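Local coordinates for protein erythrocyte binding antigen 140 (Plasmodium falciparum, PDB 4GF2) that probably binds a host receptor on the erythrocyte surface, as an adhesin of the parasite built here from two Duffy binding-like domains, at residues I41-A46 and N68-L73; I62-V67 and K147-N152; D96-F101 and P170-Q175. The protein carries 3 engineered substitutions. All blocks are in the same frame, centred on the assembly; numbering follows the deposited sequence.

Contact 1. Residues I41-A46 and N68-L73; sequences IQLCIA and NTEAKL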
loop_
_atom_site.group_PDB
_atom_site.type_symbol
_atom_site.label_atom_id
_atom_site.label_comp_id
_atom_site.label_asym_id
_atom_site.label_seq_id
_atom_site.Cartn_x
_atom_site.Cartn_y
_atom_site.Cartn_z
ATOM N N ILE A 41 21.559 -20.955 16.016
ATOM C CA ILE A 41 22.359 -19.861 16.556
ATOM C C ILE A 41 22.584 -20.035 18.057
ATOM O O ILE A 41 23.663 -19.730 18.567
ATOM C CB ILE A 41 21.699 -18.497 16.272
ATOM C CG1 ILE A 41 21.797 -18.177 14.780
ATOM C CG2 ILE A 41 22.364 -17.383 17.078
ATOM C CD1 ILE A 41 20.964 -17.005 14.358
ATOM N N GLN A 42 21.574 -20.545 18.757
ATOM C CA GLN A 42 21.640 -20.666 20.211
ATOM C C GLN A 42 21.973 -22.076 20.687
ATOM O O GLN A 42 21.889 -22.367 21.882
ATOM C CB GLN A 42 20.324 -20.215 20.839
ATOM C CG GLN A 42 20.037 -18.735 20.654
ATOM C CD GLN A 42 19.051 -18.208 21.674
ATOM O OE1 GLN A 42 17.861 -18.523 21.631
ATOM N NE2 GLN A 42 19.544 -17.405 22.606
ATOM N N LEU A 43 22.348 -22.948 19.758
ATOM C CA LEU A 43 22.748 -24.304 20.108
ATOM C C LEU A 43 23.736 -24.261 21.267
ATOM O O LEU A 43 24.656 -23.446 21.275
ATOM C CB LEU A 43 23.383 -24.995 18.902
ATOM C CG LEU A 43 23.613 -26.502 19.048
ATOM C CD1 LEU A 43 22.290 -27.269 19.023
ATOM C CD2 LEU A 43 24.558 -27.015 17.964
ATOM N N CYS A 44 23.538 -25.134 22.249
ATOM C CA CYS A 44 24.340 -25.101 23.468
ATOM C C CYS A 44 25.748 -25.643 23.233
ATOM O O CYS A 44 25.950 -26.850 23.167
ATOM C CB CYS A 44 23.655 -25.905 24.570
ATOM S SG CYS A 44 24.562 -25.908 26.124
ATOM N N ILE A 45 26.717 -24.740 23.120
ATOM C CA ILE A 45 28.095 -25.128 22.836
ATOM C C ILE A 45 29.127 -24.423 23.720
ATOM O O ILE A 45 30.303 -24.777 23.709
ATOM C CB ILE A 45 28.436 -24.840 21.366
ATOM C CG1 ILE A 45 28.354 -23.336 21.094
ATOM C CG2 ILE A 45 27.487 -25.598 20.458
ATOM C CD1 ILE A 45 28.664 -22.956 19.667
ATOM N N ALA A 46 28.683 -23.432 24.487
ATOM C CA ALA A 46 29.581 -22.640 25.320
ATOM C C ALA A 46 30.484 -23.513 26.186
ATOM O O ALA A 46 31.652 -23.192 26.396
ATOM C CB ALA A 46 28.778 -21.694 26.200
ATOM N N ASN A 68 22.734 -32.722 26.566
ATOM C CA ASN A 68 21.794 -32.824 27.676
ATOM C C ASN A 68 21.307 -31.446 28.122
ATOM O O ASN A 68 20.142 -31.276 28.485
ATOM C CB ASN A 68 22.448 -33.565 28.846
ATOM C CG ASN A 68 21.545 -33.661 30.057
ATOM O OD1 ASN A 68 21.559 -32.791 30.922
ATOM N ND2 ASN A 68 20.754 -34.724 30.123
ATOM N N THR A 69 22.195 -30.458 28.083
ATOM C CA THR A 69 21.830 -29.102 28.470
ATOM C C THR A 69 20.927 -28.495 27.404
ATOM O O THR A 69 19.922 -27.853 27.718
ATOM C CB THR A 69 23.065 -28.204 28.681
ATOM O OG1 THR A 69 23.885 -28.746 29.722
ATOM C CG2 THR A 69 22.642 -26.799 29.075
ATOM N N GLU A 70 21.284 -28.712 26.144
ATOM C CA GLU A 70 20.476 -28.238 25.027
ATOM C C GLU A 70 19.029 -28.703 25.186
ATOM O O GLU A 70 18.095 -27.940 24.950
ATOM C CB GLU A 70 21.059 -28.735 23.702
ATOM C CG GLU A 70 20.183 -28.462 22.483
ATOM C CD GLU A 70 20.116 -26.993 22.109
ATOM O OE1 GLU A 70 20.879 -26.184 22.689
ATOM O OE2 GLU A 70 19.298 -26.651 21.227
ATOM N N ALA A 71 18.850 -29.954 25.603
ATOM C CA ALA A 71 17.515 -30.511 25.829
ATOM C C ALA A 71 16.732 -29.753 26.912
ATOM O O ALA A 71 15.595 -29.338 26.681
ATOM C CB ALA A 71 17.618 -31.979 26.187
ATOM N N LYS A 72 17.332 -29.578 28.088
ATOM C CA LYS A 72 16.693 -28.818 29.164
ATOM C C LYS A 72 16.235 -27.456 28.668
ATOM O O LYS A 72 15.091 -27.050 28.883
ATOM C CB LYS A 72 17.655 -28.591 30.333
ATOM C CG LYS A 72 17.971 -29.810 31.168
ATOM C CD LYS A 72 18.725 -29.408 32.424
ATOM C CE LYS A 72 19.245 -30.613 33.189
ATOM N NZ LYS A 72 19.941 -30.194 34.441
ATOM N N LEU A 73 17.148 -26.742 28.018
ATOM C CA LEU A 73 16.875 -25.381 27.592
ATOM C C LEU A 73 15.776 -25.364 26.534
ATOM O O LEU A 73 14.945 -24.460 26.509
ATOM C CB LEU A 73 18.158 -24.716 27.088
ATOM C CG LEU A 73 19.203 -24.469 28.182
ATOM C CD1 LEU A 73 20.514 -23.966 27.597
ATOM C CD2 LEU A 73 18.683 -23.482 29.213
#
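Residues 41-46 leave the short helix 38-41 at Gln42 and run as an irregular connection past helix 56-78, whose turn 68-73 they meet most closely at Cys44, with its CA 5.2 Å from the CA of Glu70. One hydrogen bond joins the two segments: the backbone N of Cys44 gives its hydrogen to OE1 of Glu70 at 2.9 Å. The bond is bent, 140° at the hydrogen, and the donor stands above the carboxylate plane. Glutamate suits the place because its chain is long enough to cross from helix to loop. CG lies anti to the backbone N (chi1 172°), and a bend at chi2 (70°) then brings the carboxylate to the backbone N of Cys44. The buried carboxylate is well satisfied: OE1 also receives a salt bridge from Lys17, and OE2 a hydrogen bond from Ser93 of helix 83-101, an environment that would probably keep the group ionised. This is the amino-terminal part of a Duffy binding-like domain, a largely helical fold tied together by disulfides, and Cys44 carries one of these ties. With SG anti to its backbone N, the cysteine reaches toward helix 56-78 and bonds to Cys14 at the end of helix 4-14, so that three parts of the domain meet here. On the helix side the sulfur rests against Thr69, with SG 3.6 Å from the methyl CG2. The threonine can offer that methyl because its OG1 is turned back to the carbonyl of Ile65, one helical turn earlier. Leu43 starts away from helix 56-78, yet its chain crosses that of Glu70 at about a right angle and brings CD1 to 3.8 Å from OE2, an apolar neighbour at the side of the carboxylate.

Contact 2. Residues I62-V67 and K147-N152; sequences IFLISV and KANLWN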
loop_
_atom_site.group_PDB
_atom_site.type_symbol
_atom_site.label_atom_id
_atom_site.label_comp_id
_atom_site.label_asym_id
_atom_site.label_seq_id
_atom_site.Cartn_x
_atom_site.Cartn_y
_atom_site.Cartn_z
ATOM N N ILE A 62 32.189 -33.456 27.886
ATOM C CA ILE A 62 31.682 -32.119 27.606
ATOM C C ILE A 62 30.615 -32.161 26.519
ATOM O O ILE A 62 29.680 -31.359 26.519
ATOM C CB ILE A 62 32.812 -31.165 27.169
ATOM C CG1 ILE A 62 33.845 -31.015 28.290
ATOM C CG2 ILE A 62 32.248 -29.804 26.782
ATOM C CD1 ILE A 62 33.276 -30.482 29.598
ATOM N N PHE A 63 30.756 -33.097 25.590
ATOM C CA PHE A 63 29.773 -33.251 24.531
ATOM C C PHE A 63 28.473 -33.749 25.145
ATOM O O PHE A 63 27.386 -33.293 24.785
ATOM C CB PHE A 63 30.276 -34.235 23.478
ATOM C CG PHE A 63 29.928 -33.851 22.069
ATOM C CD1 PHE A 63 28.698 -33.295 21.765
ATOM C CD2 PHE A 63 30.839 -34.047 21.047
ATOM C CE1 PHE A 63 28.385 -32.944 20.465
ATOM C CE2 PHE A 63 30.532 -33.701 19.750
ATOM C CZ PHE A 63 29.307 -33.148 19.458
ATOM N N LEU A 64 28.590 -34.680 26.088
ATOM C CA LEU A 64 27.420 -35.210 26.773
ATOM C C LEU A 64 26.697 -34.093 27.518
ATOM O O LEU A 64 25.465 -34.032 27.531
ATOM C CB LEU A 64 27.822 -36.322 27.742
ATOM C CG LEU A 64 28.182 -37.661 27.094
ATOM C CD1 LEU A 64 28.894 -38.566 28.091
ATOM C CD2 LEU A 64 26.935 -38.346 26.550
ATOM N N ILE A 65 27.473 -33.204 28.130
ATOM C CA ILE A 65 26.908 -32.076 28.855
ATOM C C ILE A 65 26.192 -31.125 27.906
ATOM O O ILE A 65 25.129 -30.596 28.224
ATOM C CB ILE A 65 27.994 -31.303 29.613
ATOM C CG1 ILE A 65 28.511 -32.143 30.784
ATOM C CG2 ILE A 65 27.445 -29.973 30.122
ATOM C CD1 ILE A 65 29.735 -31.569 31.467
ATOM N N SER A 66 26.777 -30.908 26.737
ATOM C CA SER A 66 26.209 -29.984 25.769
ATOM C C SER A 66 24.835 -30.445 25.276
ATOM O O SER A 66 23.884 -29.668 25.278
ATOM C CB SER A 66 27.164 -29.806 24.593
ATOM O OG SER A 66 28.375 -29.213 25.025
ATOM N N VAL A 67 24.723 -31.702 24.856
ATOM C CA VAL A 67 23.458 -32.192 24.310
ATOM C C VAL A 67 22.371 -32.246 25.381
ATOM O O VAL A 67 21.230 -31.853 25.140
ATOM C CB VAL A 67 23.599 -33.581 23.636
ATOM C CG1 VAL A 67 24.566 -33.507 22.473
ATOM C CG2 VAL A 67 24.034 -34.647 24.641
ATOM N N LYS A 147 27.460 -41.538 18.775
ATOM C CA LYS A 147 26.161 -40.921 18.529
ATOM C C LYS A 147 25.043 -41.549 19.355
ATOM O O LYS A 147 24.232 -40.838 19.946
ATOM C CB LYS A 147 25.802 -40.981 17.042
ATOM C CG LYS A 147 25.611 -42.380 16.490
ATOM C CD LYS A 147 25.330 -42.334 15.000
ATOM C CE LYS A 147 25.198 -43.721 14.408
ATOM N NZ LYS A 147 24.737 -43.664 12.996
ATOM N N ALA A 148 24.998 -42.876 19.392
ATOM C CA ALA A 148 23.939 -43.576 20.110
ATOM C C ALA A 148 23.904 -43.135 21.567
ATOM O O ALA A 148 22.839 -42.848 22.115
ATOM C CB ALA A 148 24.141 -45.071 20.018
ATOM N N ASN A 149 25.076 -43.075 22.189
ATOM C CA ASN A 149 25.179 -42.649 23.578
ATOM C C ASN A 149 24.856 -41.166 23.750
ATOM O O ASN A 149 24.229 -40.771 24.734
ATOM C CB ASN A 149 26.573 -42.964 24.124
ATOM C CG ASN A 149 26.784 -42.428 25.523
ATOM O OD1 ASN A 149 27.786 -41.771 25.805
ATOM N ND2 ASN A 149 25.832 -42.696 26.410
ATOM N N LEU A 150 25.275 -40.347 22.792
ATOM C CA LEU A 150 24.996 -38.916 22.841
ATOM C C LEU A 150 23.494 -38.640 22.747
ATOM O O LEU A 150 22.954 -37.817 23.488
ATOM C CB LEU A 150 25.735 -38.190 21.714
ATOM C CG LEU A 150 27.247 -38.018 21.889
ATOM C CD1 LEU A 150 27.881 -37.508 20.607
ATOM C CD2 LEU A 150 27.544 -37.065 23.031
ATOM N N TRP A 151 22.819 -39.327 21.833
ATOM C CA TRP A 151 21.381 -39.155 21.671
ATOM C C TRP A 151 20.659 -39.593 22.937
ATOM O O TRP A 151 19.872 -38.838 23.510
ATOM C CB TRP A 151 20.878 -39.963 20.479
ATOM C CG TRP A 151 19.386 -40.059 20.402
ATOM C CD1 TRP A 151 18.628 -41.179 20.579
ATOM C CD2 TRP A 151 18.470 -38.995 20.125
ATOM N NE1 TRP A 151 17.298 -40.878 20.427
ATOM C CE2 TRP A 151 17.172 -39.543 20.150
ATOM C CE3 TRP A 151 18.619 -37.628 19.863
ATOM C CZ2 TRP A 151 16.032 -38.778 19.920
ATOM C CZ3 TRP A 151 17.485 -36.867 19.638
ATOM C CH2 TRP A 151 16.209 -37.443 19.667
ATOM N N ASN A 152 20.938 -40.815 23.374
ATOM C CA ASN A 152 20.305 -41.356 24.566
ATOM C C ASN A 152 20.425 -40.424 25.764
ATOM O O ASN A 152 19.461 -40.231 26.503
ATOM C CB ASN A 152 20.894 -42.722 24.906
ATOM C CG ASN A 152 20.383 -43.813 23.991
ATOM O OD1 ASN A 152 19.312 -43.684 23.398
ATOM N ND2 ASN A 152 21.140 -44.897 23.877
#
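Phe63 is the first residue of 62-67 to face helix 132-155. Its CB lies 4.0 Å from CD2 of Leu150, while CD1 of the same leucine sits over one face of the ring; Phe48 meets this ring edge-to-face, making it part of an aromatic core. At Leu64 the side chain leaves the helix obliquely and then bends in, CG being anti to the carbonyl carbon (chi1 -75°). One methyl, CD2, touches both CD2 of Leu150 at 3.8 Å and OD1 of Asn149 at 3.6 Å. Asn149 suits this border, since its OD1 can lie against the leucine methyl while also taking a weak hydrogen bond from Lys60. Ser66 faces elsewhere and folds its OG back to the carbonyl O of Ile62 at 2.9 Å, beside the backbone N of the same serine, which lets a hydroxyl be buried in a helix. One turn after Phe63, Val67 sets CG2 against the backbone O of Leu150 at 3.5 Å. The Leu150 side chain thus packs against Phe63 and Leu64, while Val67 closes on its backbone carbonyl, across helix axes 9.4 Å apart and crossing at -40°. No hydrogen bond spans these two segments of the Duffy binding-like domain: the fit rests on the shape of branched and aromatic side chains, with the hydroxyl of Ser66 satisfied inside its own helix and the polar Asn149 at the exposed edge.

Contact 3. Residues D96-F101 and P170-Q175; sequences DFRNSF and PAEEPQ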
loop_
_atom_site.group_PDB
_atom_site.type_symbol
_atom_site.label_atom_id
_atom_site.label_comp_id
_atom_site.label_asym_id
_atom_site.label_seq_id
_atom_site.Cartn_x
_atom_site.Cartn_y
_atom_site.Cartn_z
ATOM N N ASP A 96 22.181 -30.956 14.190
ATOM C CA ASP A 96 23.120 -29.848 14.033
ATOM C C ASP A 96 24.399 -30.085 14.829
ATOM O O ASP A 96 25.481 -29.683 14.400
ATOM C CB ASP A 96 22.478 -28.521 14.438
ATOM C CG ASP A 96 21.605 -27.939 13.342
ATOM O OD1 ASP A 96 21.925 -28.152 12.157
ATOM O OD2 ASP A 96 20.602 -27.268 13.664
ATOM N N PHE A 97 24.282 -30.738 15.982
ATOM C CA PHE A 97 25.471 -31.160 16.720
ATOM C C PHE A 97 26.328 -32.042 15.820
ATOM O O PHE A 97 27.549 -31.887 15.760
ATOM C CB PHE A 97 25.108 -31.923 17.997
ATOM C CG PHE A 97 24.768 -31.038 19.167
ATOM C CD1 PHE A 97 25.688 -30.126 19.652
ATOM C CD2 PHE A 97 23.534 -31.137 19.796
ATOM C CE1 PHE A 97 25.377 -29.313 20.734
ATOM C CE2 PHE A 97 23.221 -30.334 20.876
ATOM C CZ PHE A 97 24.144 -29.419 21.345
ATOM N N ARG A 98 25.678 -32.963 15.114
ATOM C CA ARG A 98 26.376 -33.871 14.212
ATOM C C ARG A 98 26.999 -33.122 13.044
ATOM O O ARG A 98 28.190 -33.263 12.761
ATOM C CB ARG A 98 25.409 -34.920 13.666
ATOM C CG ARG A 98 26.014 -35.822 12.596
ATOM C CD ARG A 98 24.980 -36.783 12.042
ATOM N NE ARG A 98 25.531 -37.634 10.992
ATOM C CZ ARG A 98 25.472 -37.372 9.687
ATOM N NH1 ARG A 98 24.878 -36.275 9.235
ATOM N NH2 ARG A 98 26.009 -38.220 8.824
ATOM N N ASN A 99 26.182 -32.324 12.366
ATOM C CA ASN A 99 26.599 -31.700 11.117
ATOM C C ASN A 99 27.599 -30.559 11.293
ATOM O O ASN A 99 28.441 -30.336 10.432
ATOM C CB ASN A 99 25.374 -31.243 10.330
ATOM C CG ASN A 99 24.621 -32.407 9.716
ATOM O OD1 ASN A 99 25.183 -33.482 9.527
ATOM N ND2 ASN A 99 23.352 -32.198 9.395
ATOM N N SER A 100 27.514 -29.843 12.406
ATOM C CA SER A 100 28.496 -28.805 12.699
ATOM C C SER A 100 29.793 -29.433 13.197
ATOM O O SER A 100 30.843 -28.787 13.223
ATOM C CB SER A 100 27.955 -27.826 13.740
ATOM O OG SER A 100 27.674 -28.481 14.963
ATOM N N PHE A 101 29.712 -30.698 13.594
ATOM C CA PHE A 101 30.882 -31.423 14.060
ATOM C C PHE A 101 31.642 -32.057 12.895
ATOM O O PHE A 101 32.869 -32.152 12.934
ATOM C CB PHE A 101 30.476 -32.496 15.073
ATOM C CG PHE A 101 31.633 -33.292 15.609
ATOM C CD1 PHE A 101 32.608 -32.686 16.383
ATOM C CD2 PHE A 101 31.744 -34.646 15.339
ATOM C CE1 PHE A 101 33.676 -33.413 16.876
ATOM C CE2 PHE A 101 32.806 -35.380 15.832
ATOM C CZ PHE A 101 33.774 -34.764 16.600
ATOM N N PRO A 170 17.435 -39.775 15.362
ATOM C CA PRO A 170 17.111 -39.251 14.031
ATOM C C PRO A 170 17.991 -39.844 12.939
ATOM O O PRO A 170 19.191 -40.026 13.144
ATOM C CB PRO A 170 17.390 -37.747 14.166
ATOM C CG PRO A 170 17.393 -37.473 15.623
ATOM C CD PRO A 170 17.903 -38.713 16.266
ATOM N N ALA A 171 17.398 -40.149 11.791
ATOM C CA ALA A 171 18.171 -40.600 10.643
ATOM C C ALA A 171 19.121 -39.487 10.224
ATOM O O ALA A 171 18.834 -38.305 10.413
ATOM C CB ALA A 171 17.253 -40.982 9.488
ATOM N N GLU A 172 20.256 -39.878 9.661
ATOM C CA GLU A 172 21.266 -38.930 9.213
ATOM C C GLU A 172 20.930 -38.400 7.825
ATOM O O GLU A 172 20.678 -39.171 6.902
ATOM C CB GLU A 172 22.639 -39.604 9.214
ATOM C CG GLU A 172 23.095 -40.013 10.607
ATOM C CD GLU A 172 24.338 -40.873 10.600
ATOM O OE1 GLU A 172 24.795 -41.254 9.502
ATOM O OE2 GLU A 172 24.859 -41.169 11.697
ATOM N N GLU A 173 20.918 -37.078 7.693
ATOM C CA GLU A 173 20.637 -36.419 6.423
ATOM C C GLU A 173 21.462 -35.142 6.321
ATOM O O GLU A 173 21.844 -34.565 7.338
ATOM C CB GLU A 173 19.160 -36.038 6.322
ATOM C CG GLU A 173 18.169 -37.142 6.609
ATOM C CD GLU A 173 16.737 -36.682 6.388
ATOM O OE1 GLU A 173 15.858 -37.010 7.210
ATOM O OE2 GLU A 173 16.490 -35.981 5.383
ATOM N N PRO A 174 21.727 -34.683 5.092
ATOM C CA PRO A 174 22.405 -33.397 4.916
ATOM C C PRO A 174 21.694 -32.280 5.672
ATOM O O PRO A 174 20.467 -32.301 5.783
ATOM C CB PRO A 174 22.314 -33.165 3.407
ATOM C CG PRO A 174 22.264 -34.537 2.830
ATOM C CD PRO A 174 21.474 -35.355 3.805
ATOM N N GLN A 175 22.456 -31.316 6.179
ATOM C CA GLN A 175 21.887 -30.248 6.986
ATOM C C GLN A 175 20.797 -29.492 6.236
ATOM O O GLN A 175 19.745 -29.179 6.797
ATOM C CB GLN A 175 22.970 -29.264 7.430
ATOM C CG GLN A 175 22.416 -28.113 8.254
ATOM C CD GLN A 175 23.487 -27.162 8.731
ATOM O OE1 GLN A 175 24.113 -26.469 7.934
ATOM N NE2 GLN A 175 23.702 -27.120 10.041
#
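Residues 96-101 of helix 83-101 lie beside an irregular connection, 170-174, with Pro174 at the N-cap position and Gln175 opening helix 175-202; the backbones come nearest at Asn99 and Gln175, with CA atoms 6.4 Å apart. Gln175 extends fully toward helix 83-101, CG anti to its backbone N (chi1 179°), and gives NE2 to OD1 of Asp96 at 2.9 Å. The oxygen lies nearly in the amide plane, but the amide approaches from above the carboxylate, the two planes being 77° apart. Both ends of the glutamine amide are used, OE1 accepting from the backbone N of Met106. Asp96 is just as fully engaged, through Arg39 at OD2 and Trp179 at OD1, which suits a buried charge. Asn99 is short enough to fit between helix and loop, where ND2 makes a weak hydrogen bond of 3.5 Å to the backbone O of Glu173. Further out, Arg98 stretches across Glu172 at about a right angle. CB of Glu172 stands 3.6 Å above the centre of the guanidinium, and OE1 forms a long salt bridge with NH2 of Arg98 at 3.3 Å. The aliphatic part of Glu172 thus lies over one guanidinium face, while its carboxylate, in a plane 26° from the guanidinium's, reaches NH2; OE2 has a second partner, Lys147. Buried amide and carboxylate inside, charged pair at the more exposed margin: this polar seam binds the loop between helices 132-155 and 175-202 to helix 83-101 within the helical core of the first Duffy binding-like domain.

In the fold
All three contacts belong to the first of the two Duffy binding-like domains and lie 42 to 51 Å from the centre of the elongated chain. Contacts 1 and 2 use successive turns of helix 56-78, their centres about 11 Å apart. Phe97 of contact 3 reaches both: its ring packs on Leu43, Cys44 and Glu70 of contact 1, and CD2 lies 3.7 Å from CG1 of Val67 in contact 2. Contacts 2 and 3, with centres about 13 Å apart, are also joined by a salt bridge of 2.8 Å between NZ of Lys147 and OE2 of Glu172. Glycerol, probably from crystallisation, lies near each contact.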